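Local coordinates for aq_2013 protein (Aquifex aeolicus, PDB 2P6C) that is of unknown function, belongs to the uncharacterised UPF0047 (YjbQ) family, forms a three-chain assembly and may have a histidine-lined anion-binding pocket, at residues 8-13 against 128-133; 19-24 against 115-120; 45-50 against 87-92. All coordinates share one frame; numbering follows the deposited sequence.

Contact 1 of 3, residues 8-13 against 128-133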
loop_
_atom_site.group_PDB
_atom_site.type_symbol
_atom_site.label_atom_id
_atom_site.label_comp_id
_atom_site.label_asym_id
_atom_site.label_seq_id
_atom_site.Cartn_x
_atom_site.Cartn_y
_atom_site.Cartn_z
ATOM N N LEU A 8 -13.554 -5.300 -12.995
ATOM C CA LEU A 8 -14.586 -6.030 -12.287
ATOM C C LEU A 8 -15.565 -4.993 -11.759
ATOM O O LEU A 8 -15.161 -3.958 -11.223
ATOM C CB LEU A 8 -13.981 -6.837 -11.136
ATOM C CG LEU A 8 -12.890 -7.839 -11.525
ATOM C CD1 LEU A 8 -12.438 -8.583 -10.277
ATOM C CD2 LEU A 8 -13.401 -8.811 -12.579
ATOM N N THR A 9 -16.853 -5.264 -11.932
ATOM C CA THR A 9 -17.876 -4.333 -11.474
ATOM C C THR A 9 -18.709 -4.923 -10.340
ATOM O O THR A 9 -19.135 -6.084 -10.387
ATOM C CB THR A 9 -18.815 -3.909 -12.627
ATOM O OG1 THR A 9 -18.050 -3.210 -13.614
ATOM C CG2 THR A 9 -19.924 -2.993 -12.113
ATOM N N PHE A 10 -18.930 -4.112 -9.313
ATOM C CA PHE A 10 -19.716 -4.536 -8.166
ATOM C C PHE A 10 -20.788 -3.499 -7.901
ATOM O O PHE A 10 -20.648 -2.315 -8.224
ATOM C CB PHE A 10 -18.835 -4.663 -6.924
ATOM C CG PHE A 10 -17.632 -5.536 -7.124
ATOM C CD1 PHE A 10 -17.706 -6.917 -6.943
ATOM C CD2 PHE A 10 -16.418 -4.970 -7.493
ATOM C CE1 PHE A 10 -16.581 -7.714 -7.122
ATOM C CE2 PHE A 10 -15.291 -5.752 -7.677
ATOM C CZ PHE A 10 -15.368 -7.128 -7.490
ATOM N N ASN A 11 -21.872 -4.000 -7.333
ATOM C CA ASN A 11 -23.019 -3.220 -6.908
ATOM C C ASN A 11 -23.591 -4.013 -5.755
ATOM O O ASN A 11 -24.610 -4.674 -5.882
ATOM C CB ASN A 11 -24.038 -3.050 -8.034
ATOM C CG ASN A 11 -25.148 -2.078 -7.665
ATOM O OD1 ASN A 11 -25.309 -1.724 -6.499
ATOM N ND2 ASN A 11 -25.912 -1.635 -8.662
ATOM N N THR A 12 -22.869 -3.949 -4.640
ATOM C CA THR A 12 -23.198 -4.656 -3.421
ATOM C C THR A 12 -24.609 -4.421 -2.936
ATOM O O THR A 12 -25.197 -3.354 -3.127
ATOM C CB THR A 12 -22.231 -4.280 -2.300
ATOM O OG1 THR A 12 -22.372 -2.885 -1.999
ATOM C CG2 THR A 12 -20.807 -4.554 -2.742
ATOM N N LYS A 13 -25.140 -5.449 -2.294
ATOM C CA LYS A 13 -26.461 -5.377 -1.822
ATOM C C LYS A 13 -26.514 -4.454 -0.554
ATOM O O LYS A 13 -27.533 -3.858 -0.233
ATOM C CB LYS A 13 -26.812 -6.868 -1.629
ATOM C CG LYS A 13 -28.323 -7.109 -1.649
ATOM C CD LYS A 13 -28.742 -8.251 -0.723
ATOM C CE LYS A 13 -29.735 -7.794 0.351
ATOM N NZ LYS A 13 -29.813 -8.799 1.409
ATOM N N LYS A 128 -19.576 0.119 -9.045
ATOM C CA LYS A 128 -18.199 0.546 -8.795
ATOM C C LYS A 128 -17.259 -0.504 -9.370
ATOM O O LYS A 128 -17.559 -1.704 -9.350
ATOM C CB LYS A 128 -17.984 0.729 -7.293
ATOM C CG LYS A 128 -18.800 1.892 -6.739
ATOM C CD LYS A 128 -19.013 1.857 -5.226
ATOM C CE LYS A 128 -17.816 2.370 -4.450
ATOM N NZ LYS A 128 -18.215 2.838 -3.081
ATOM N N ARG A 129 -16.116 -0.066 -9.880
ATOM C CA ARG A 129 -15.210 -1.019 -10.491
ATOM C C ARG A 129 -13.857 -1.188 -9.802
ATOM O O ARG A 129 -13.377 -0.321 -9.062
ATOM C CB ARG A 129 -14.950 -0.635 -11.958
ATOM C CG ARG A 129 -16.174 -0.361 -12.840
ATOM C CD ARG A 129 -15.670 0.041 -14.232
ATOM N NE ARG A 129 -14.964 1.311 -14.114
ATOM C CZ ARG A 129 -14.071 1.792 -14.979
ATOM N NH1 ARG A 129 -13.720 1.120 -16.083
ATOM N NH2 ARG A 129 -13.527 2.978 -14.741
ATOM N N VAL A 130 -13.268 -2.343 -10.077
ATOM C CA VAL A 130 -11.942 -2.726 -9.645
ATOM C C VAL A 130 -11.166 -3.008 -10.922
ATOM O O VAL A 130 -11.714 -3.641 -11.823
ATOM C CB VAL A 130 -12.009 -4.031 -8.831
ATOM C CG1 VAL A 130 -10.626 -4.682 -8.816
ATOM C CG2 VAL A 130 -12.474 -3.794 -7.397
ATOM N N VAL A 131 -9.933 -2.457 -11.036
ATOM C CA VAL A 131 -9.078 -2.764 -12.218
ATOM C C VAL A 131 -8.056 -3.810 -11.895
ATOM O O VAL A 131 -7.496 -3.849 -10.799
ATOM C CB VAL A 131 -8.398 -1.492 -12.828
ATOM C CG1 VAL A 131 -7.579 -0.730 -11.784
ATOM C CG2 VAL A 131 -7.464 -1.893 -13.958
ATOM N N ILE A 132 -7.901 -4.738 -12.866
ATOM C CA ILE A 132 -6.831 -5.730 -12.841
ATOM C C ILE A 132 -5.887 -5.427 -13.987
ATOM O O ILE A 132 -6.258 -5.437 -15.132
ATOM C CB ILE A 132 -7.390 -7.147 -13.057
ATOM C CG1 ILE A 132 -8.351 -7.517 -11.930
ATOM C CG2 ILE A 132 -6.228 -8.169 -13.032
ATOM C CD1 ILE A 132 -9.171 -8.770 -12.242
ATOM N N LYS A 133 -4.644 -5.105 -13.633
ATOM C CA LYS A 133 -3.690 -4.814 -14.677
ATOM C C LYS A 133 -2.476 -5.711 -14.522
ATOM O O LYS A 133 -1.804 -5.719 -13.498
ATOM C CB LYS A 133 -3.275 -3.349 -14.546
ATOM C CG LYS A 133 -2.465 -2.869 -15.752
ATOM C CD LYS A 133 -3.314 -2.794 -17.021
ATOM C CE LYS A 133 -2.759 -1.781 -18.032
ATOM N NZ LYS A 133 -3.813 -1.393 -18.968
#
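Phe10 lays the CE2 corner of its ring against Val130, whose CG2 methyl comes in near the ring plane, at the edge, only 3.4 Å from CE2. The ring gets there because CG stands beside the backbone N and anti to the carbonyl carbon (chi1 -53°), which tips its end toward the partner strand. On the same face the two branches Leu8 CD1 and Ile132 CD1 meet at 3.8 Å. Tyr119 of strand 116-121 stacks on the Phe10 ring and also touches Val130, so this face looks onto the second sheet.

The two backbones are joined by an antiparallel ladder. Leu8 and Val130 form one hydrogen-bonded pair, with 2.7 Å both from Leu8 N to Val130 O and from Val130 N to Leu8 O; Phe10 and Lys128 form the next. Between them sits the non-hydrogen-bonded pair Thr9 and Arg129. There the other face begins, where Thr9 OG1 lies 3.5 Å from Arg129 CG, a contact with the aliphatic stem rather than the guanidinium.

The face of Leu8, Phe10, Val130 and Ile132 is mainly apolar but carries the stem of Lys128, whose ammonium leads away to a salt bridge with Glu121 and a hydrogen bond to Thr47 OG1; the Thr9 face is more exposed. Four main-chain bonds fix the register of edge strand 2-10, apolar groups pack on Tyr119, and Glu121 meets the lysine charge.

Contact 2 of 3, residues 19-24 against 115-120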
loop_
_atom_site.group_PDB
_atom_site.type_symbol
_atom_site.label_atom_id
_atom_site.label_comp_id
_atom_site.label_asym_id
_atom_site.label_seq_id
_atom_site.Cartn_x
_atom_site.Cartn_y
_atom_site.Cartn_z
ATOM N N ILE A 19 -16.237 -8.903 -0.409
ATOM C CA ILE A 19 -16.489 -9.808 -1.532
ATOM C C ILE A 19 -15.237 -10.528 -2.012
ATOM O O ILE A 19 -14.251 -9.883 -2.366
ATOM C CB ILE A 19 -17.043 -9.040 -2.752
ATOM C CG1 ILE A 19 -18.228 -8.167 -2.342
ATOM C CG2 ILE A 19 -17.488 -10.037 -3.828
ATOM C CD1 ILE A 19 -19.448 -8.961 -1.963
ATOM N N ARG A 20 -15.283 -11.858 -2.048
ATOM C CA ARG A 20 -14.141 -12.610 -2.517
ATOM C C ARG A 20 -13.970 -12.419 -4.012
ATOM O O ARG A 20 -14.907 -12.537 -4.791
ATOM C CB ARG A 20 -14.391 -14.085 -2.220
ATOM C CG ARG A 20 -14.120 -14.430 -0.760
ATOM C CD ARG A 20 -14.254 -15.931 -0.504
ATOM N NE ARG A 20 -13.725 -16.259 0.813
ATOM C CZ ARG A 20 -14.510 -16.001 1.871
ATOM N NH1 ARG A 20 -15.731 -15.522 1.698
ATOM N NH2 ARG A 20 -14.020 -16.151 3.102
ATOM N N ILE A 21 -12.756 -12.073 -4.423
ATOM C CA ILE A 21 -12.502 -11.868 -5.887
ATOM C C ILE A 21 -11.246 -12.590 -6.294
ATOM O O ILE A 21 -10.725 -12.417 -7.388
ATOM C CB ILE A 21 -12.332 -10.373 -6.316
ATOM C CG1 ILE A 21 -11.222 -9.733 -5.478
ATOM C CG2 ILE A 21 -13.640 -9.606 -6.037
ATOM C CD1 ILE A 21 -10.847 -8.336 -5.962
ATOM N N THR A 22 -10.713 -13.464 -5.448
ATOM C CA THR A 22 -9.510 -14.205 -5.810
ATOM C C THR A 22 -9.675 -14.998 -7.109
ATOM O O THR A 22 -8.821 -14.936 -7.991
ATOM C CB THR A 22 -9.088 -15.159 -4.682
ATOM O OG1 THR A 22 -8.753 -14.390 -3.518
ATOM C CG2 THR A 22 -7.886 -15.984 -5.102
ATOM N N ASP A 23 -10.772 -15.739 -7.238
ATOM C CA ASP A 23 -10.986 -16.512 -8.455
ATOM C C ASP A 23 -11.136 -15.608 -9.669
ATOM O O ASP A 23 -10.724 -15.971 -10.763
ATOM C CB ASP A 23 -12.204 -17.424 -8.318
ATOM C CG ASP A 23 -11.889 -18.695 -7.558
ATOM O OD1 ASP A 23 -10.688 -18.947 -7.284
ATOM O OD2 ASP A 23 -12.838 -19.442 -7.243
ATOM N N GLU A 24 -11.707 -14.423 -9.477
ATOM C CA GLU A 24 -11.827 -13.476 -10.556
ATOM C C GLU A 24 -10.475 -13.060 -11.074
ATOM O O GLU A 24 -10.247 -12.968 -12.273
ATOM C CB GLU A 24 -12.549 -12.244 -10.030
ATOM C CG GLU A 24 -13.931 -12.114 -10.658
ATOM C CD GLU A 24 -14.913 -12.763 -9.720
ATOM O OE1 GLU A 24 -14.502 -13.280 -8.684
ATOM O OE2 GLU A 24 -16.097 -12.704 -10.011
ATOM N N GLN A 115 -3.659 -16.344 2.224
ATOM C CA GLN A 115 -4.022 -15.098 1.534
ATOM C C GLN A 115 -5.258 -15.256 0.622
ATOM O O GLN A 115 -5.373 -16.195 -0.155
ATOM C CB GLN A 115 -2.814 -14.628 0.714
ATOM C CG GLN A 115 -1.760 -13.914 1.568
ATOM C CD GLN A 115 -0.646 -13.391 0.684
ATOM O OE1 GLN A 115 -0.257 -13.978 -0.312
ATOM N NE2 GLN A 115 -0.126 -12.219 1.101
ATOM N N GLU A 116 -6.168 -14.296 0.702
ATOM C CA GLU A 116 -7.355 -14.258 -0.143
ATOM C C GLU A 116 -7.549 -12.787 -0.500
ATOM O O GLU A 116 -7.385 -11.916 0.348
ATOM C CB GLU A 116 -8.576 -14.778 0.620
ATOM C CG GLU A 116 -9.918 -14.555 -0.091
ATOM C CD GLU A 116 -10.181 -15.552 -1.208
ATOM O OE1 GLU A 116 -9.386 -16.503 -1.369
ATOM O OE2 GLU A 116 -11.195 -15.386 -1.923
ATOM N N ILE A 117 -7.882 -12.511 -1.753
ATOM C CA ILE A 117 -8.095 -11.134 -2.192
ATOM C C ILE A 117 -9.568 -10.772 -2.044
ATOM O O ILE A 117 -10.441 -11.513 -2.493
ATOM C CB ILE A 117 -7.714 -10.952 -3.678
ATOM C CG1 ILE A 117 -6.289 -11.446 -3.920
ATOM C CG2 ILE A 117 -7.838 -9.479 -4.074
ATOM C CD1 ILE A 117 -5.896 -11.439 -5.388
ATOM N N PHE A 118 -9.853 -9.636 -1.419
ATOM C CA PHE A 118 -11.238 -9.211 -1.258
ATOM C C PHE A 118 -11.463 -7.820 -1.797
ATOM O O PHE A 118 -10.543 -7.005 -1.850
ATOM C CB PHE A 118 -11.652 -9.161 0.217
ATOM C CG PHE A 118 -11.740 -10.493 0.883
ATOM C CD1 PHE A 118 -10.611 -11.090 1.426
ATOM C CD2 PHE A 118 -12.975 -11.129 1.028
ATOM C CE1 PHE A 118 -10.707 -12.300 2.110
ATOM C CE2 PHE A 118 -13.083 -12.331 1.703
ATOM C CZ PHE A 118 -11.946 -12.924 2.252
ATOM N N TYR A 119 -12.698 -7.560 -2.204
ATOM C CA TYR A 119 -13.117 -6.223 -2.575
ATOM C C TYR A 119 -13.869 -5.779 -1.366
ATOM O O TYR A 119 -14.886 -6.365 -1.021
ATOM C CB TYR A 119 -14.088 -6.241 -3.782
ATOM C CG TYR A 119 -14.688 -4.869 -4.038
ATOM C CD1 TYR A 119 -13.860 -3.784 -4.358
ATOM C CD2 TYR A 119 -16.070 -4.652 -3.966
ATOM C CE1 TYR A 119 -14.402 -2.519 -4.592
ATOM C CE2 TYR A 119 -16.612 -3.387 -4.198
ATOM C CZ TYR A 119 -15.776 -2.322 -4.503
ATOM O OH TYR A 119 -16.298 -1.052 -4.690
ATOM N N ALA A 120 -13.299 -4.815 -0.661
ATOM C CA ALA A 120 -13.942 -4.362 0.550
ATOM C C ALA A 120 -14.743 -3.075 0.284
ATOM O O ALA A 120 -14.201 -1.987 0.104
ATOM C CB ALA A 120 -12.849 -4.178 1.605
#
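Ile19 and Tyr119 are tied by a reciprocal pair of backbone bonds, Ile19 N to Tyr119 O at 2.9 Å and Tyr119 N to Ile19 O at 2.8 Å, the mark of an antiparallel hydrogen-bonded pair. Two residues on, Ile21 N donates to Ile117 O along an almost straight N-H line (174°). The ladder then passes to a side chain: Ile117 N gives its hydrogen to Thr22 OG1 at 2.7 Å. Thr22 opens helix 22-32, so its hydroxyl serves as a backbone substitute just where the strand has turned into helix.

The apolar contacts lie along the face with Ile19 and Tyr119. Ile21 CG1 is in the crowded position between N and the carbonyl carbon (chi1 55°), which carries it to 3.7 Å from Ile117 CG2; the Ile21 CG2 branch meets Tyr119 CB.

The charged and aromatic contacts belong to Arg20 and Glu116. The extended Arg20 chain lies side by side with Phe118, pointing the same way, and Phe118 CE2 stands 3.9 Å above the centre of the guanidinium plane. The ring is steeply tilted to that plane, so this is no parallel stack. Arg20 NE and Glu116 OE2 make only a long salt bridge of 3.8 Å, while Asp55 takes NH2 in a salt bridge. Bent at chi2 (78°), Glu116 folds its carboxylate against Thr22, CD 3.0 Å from OG1, at angles too poor for a hydrogen bond.

Chemically, the contact splits in two: backbone bonds and branched apolar groups fix the end strand to its neighbour, while Arg20, with Asp55 and more distantly Glu116 as acidic partners, would probably offset part of their charge.

Contact 3 of 3, residues 45-50 against 87-92. With PO4 (phosphate ion), chain C; PO4 (phosphate ion), chain E.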
loop_
_atom_site.group_PDB
_atom_site.type_symbol
_atom_site.label_atom_id
_atom_site.label_comp_id
_atom_site.label_asym_id
_atom_site.label_seq_id
_atom_site.Cartn_x
_atom_site.Cartn_y
_atom_site.Cartn_z
ATOM N N HIS A 45 -12.299 3.509 -6.849
ATOM C CA HIS A 45 -13.057 4.455 -6.049
ATOM C C HIS A 45 -12.378 4.742 -4.712
ATOM O O HIS A 45 -11.561 3.962 -4.225
ATOM C CB HIS A 45 -14.481 3.909 -5.834
ATOM C CG HIS A 45 -15.185 3.583 -7.113
ATOM N ND1 HIS A 45 -16.075 4.449 -7.709
ATOM C CD2 HIS A 45 -15.029 2.551 -7.978
ATOM C CE1 HIS A 45 -16.432 3.973 -8.887
ATOM N NE2 HIS A 45 -15.811 2.822 -9.076
ATOM N N LEU A 46 -12.749 5.861 -4.104
ATOM C CA LEU A 46 -12.189 6.372 -2.828
ATOM C C LEU A 46 -12.967 5.786 -1.625
ATOM O O LEU A 46 -12.685 6.035 -0.460
ATOM C CB LEU A 46 -12.343 7.928 -2.724
ATOM C CG LEU A 46 -11.359 8.776 -3.614
ATOM C CD1 LEU A 46 -9.874 8.423 -3.524
ATOM C CD2 LEU A 46 -11.718 8.756 -5.090
ATOM N N THR A 47 -14.048 5.051 -1.877
ATOM C CA THR A 47 -14.911 4.565 -0.807
ATOM C C THR A 47 -14.980 3.026 -0.748
ATOM O O THR A 47 -15.907 2.438 -0.207
ATOM C CB THR A 47 -16.298 5.157 -1.049
ATOM O OG1 THR A 47 -16.705 4.852 -2.384
ATOM C CG2 THR A 47 -16.252 6.679 -0.881
ATOM N N SER A 48 -13.960 2.410 -1.334
ATOM C CA SER A 48 -13.816 0.970 -1.385
ATOM C C SER A 48 -12.344 0.660 -1.635
ATOM O O SER A 48 -11.611 1.485 -2.194
ATOM C CB SER A 48 -14.682 0.388 -2.509
ATOM O OG SER A 48 -14.271 0.836 -3.791
ATOM N N SER A 49 -11.919 -0.531 -1.225
ATOM C CA SER A 49 -10.523 -0.973 -1.419
ATOM C C SER A 49 -10.434 -2.470 -1.774
ATOM O O SER A 49 -11.323 -3.256 -1.449
ATOM C CB SER A 49 -9.734 -0.723 -0.109
ATOM O OG SER A 49 -9.662 0.679 0.192
ATOM N N VAL A 50 -9.356 -2.828 -2.564
ATOM C CA VAL A 50 -8.863 -4.213 -2.657
ATOM C C VAL A 50 -7.801 -4.412 -1.612
ATOM O O VAL A 50 -6.820 -3.684 -1.498
ATOM C CB VAL A 50 -8.262 -4.511 -4.039
ATOM C CG1 VAL A 50 -7.739 -5.965 -4.083
ATOM C CG2 VAL A 50 -9.303 -4.344 -5.125
ATOM N N GLY A 87 -18.133 10.066 4.645
ATOM C CA GLY A 87 -16.783 10.430 5.037
ATOM C C GLY A 87 -16.005 9.262 5.620
ATOM O O GLY A 87 -14.844 9.053 5.270
ATOM N N ASP A 88 -16.635 8.490 6.502
ATOM C CA ASP A 88 -15.946 7.355 7.111
ATOM C C ASP A 88 -15.461 6.344 6.072
ATOM O O ASP A 88 -14.448 5.673 6.278
ATOM C CB ASP A 88 -16.841 6.646 8.142
ATOM C CG ASP A 88 -17.974 5.848 7.500
ATOM O OD1 ASP A 88 -18.990 6.457 7.113
ATOM O OD2 ASP A 88 -17.848 4.606 7.388
ATOM N N ALA A 89 -16.178 6.227 4.959
ATOM C CA ALA A 89 -15.787 5.288 3.905
ATOM C C ALA A 89 -14.477 5.708 3.247
ATOM O O ALA A 89 -13.678 4.871 2.825
ATOM C CB ALA A 89 -16.886 5.190 2.852
ATOM N N HIS A 90 -14.274 7.015 3.139
ATOM C CA HIS A 90 -13.056 7.544 2.550
ATOM C C HIS A 90 -11.897 7.255 3.485
ATOM O O HIS A 90 -10.820 6.849 3.051
ATOM C CB HIS A 90 -13.192 9.047 2.343
ATOM C CG HIS A 90 -14.025 9.418 1.160
ATOM N ND1 HIS A 90 -13.502 9.540 -0.110
ATOM C CD2 HIS A 90 -15.349 9.678 1.048
ATOM C CE1 HIS A 90 -14.467 9.864 -0.951
ATOM N NE2 HIS A 90 -15.598 9.953 -0.274
ATOM N N LEU A 91 -12.127 7.465 4.777
ATOM C CA LEU A 91 -11.091 7.214 5.764
ATOM C C LEU A 91 -10.733 5.726 5.777
ATOM O O LEU A 91 -9.551 5.364 5.846
ATOM C CB LEU A 91 -11.558 7.688 7.145
ATOM C CG LEU A 91 -11.839 9.195 7.237
ATOM C CD1 LEU A 91 -12.363 9.541 8.630
ATOM C CD2 LEU A 91 -10.567 9.990 6.929
ATOM N N LYS A 92 -11.750 4.866 5.700
ATOM C CA LYS A 92 -11.511 3.420 5.669
ATOM C C LYS A 92 -10.673 3.038 4.444
ATOM O O LYS A 92 -9.900 2.098 4.473
ATOM C CB LYS A 92 -12.859 2.663 5.682
ATOM C CG LYS A 92 -13.582 2.644 7.038
ATOM C CD LYS A 92 -14.957 1.967 6.942
ATOM C CE LYS A 92 -15.653 1.812 8.311
ATOM N NZ LYS A 92 -16.230 3.076 8.799
HETATM P P PO4 C . -17.353 7.193 -5.383
HETATM O O1 PO4 C . -18.029 8.414 -5.894
HETATM O O2 PO4 C . -17.897 6.093 -6.106
HETATM O O3 PO4 C . -15.955 7.444 -5.442
HETATM O O4 PO4 C . -17.722 7.018 -3.886
HETATM P P PO4 E . -18.354 10.358 -2.881
HETATM O O1 PO4 E . -17.458 10.339 -3.991
HETATM O O2 PO4 E . -17.891 10.822 -1.620
HETATM O O3 PO4 E . -18.887 8.916 -2.669
HETATM O O4 PO4 E . -19.550 11.123 -3.174
#
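Ala89 CB faces Thr47 CB at 3.9 Å, where loop 45-47, which leads into strand 48-53, packs on the first turn of helix 87-96 in this UPF0047 (YjbQ) family protein.

His90 and Thr47 make the larger share of the contact. Their side chains run alongside each other, pointing the same way, and the Thr47 CG2 methyl sits over one His90 ring face in a CH-pi contact, 3.6 Å from the ring centroid and 19° off the normal. Leu46 CB approaches the ring obliquely, 3.3 Å from ND1. The backbone of His90 adds a CA-H...O contact to Leu46 O, for which the model holds no hydrogen-bonding partner although it is buried here. Further on, Lys92 NZ makes a salt bridge back to Asp88 OD2.

Two phosphate ions, probably from the crystallisation liquor, lie beside the contact. One takes hydrogen bonds from His45 ND1 and Thr47 OG1; Lys128 also reaches that hydroxyl. The other is bound by His90, and Asn86, His79 and Arg126 also bond to the phosphates, so loop and helix each offer a histidine to an anion in what may be a binding pocket. His90 NE2 meets phosphate oxygen O2 at 2.8 Å, its N-H...O angle 167°.

Overall arrangement
Contact 1 encloses the other two along the chain: contact 2 lies between its segments, and contact 3 between those of contact 2. Centres 1 and 2 are about 11 Å apart, 1 and 3 about 14 Å, 2 and 3 about 17 Å. Contact 1 belongs to the four-stranded sheet; contact 2 pairs two strands of the three-stranded sheet, to which contact 3 adds strand 48-53. Contacts 1 and 2 touch between the sheets through Tyr119, and a probable hydrogen bond from Ala120 N to Ser49 O (2.6 Å) joins contacts 2 and 3. Both sheets thus converge beside the phosphates. His45, Leu46 and His90 pack on the second subunit, so the putative pocket may border a subunit interface.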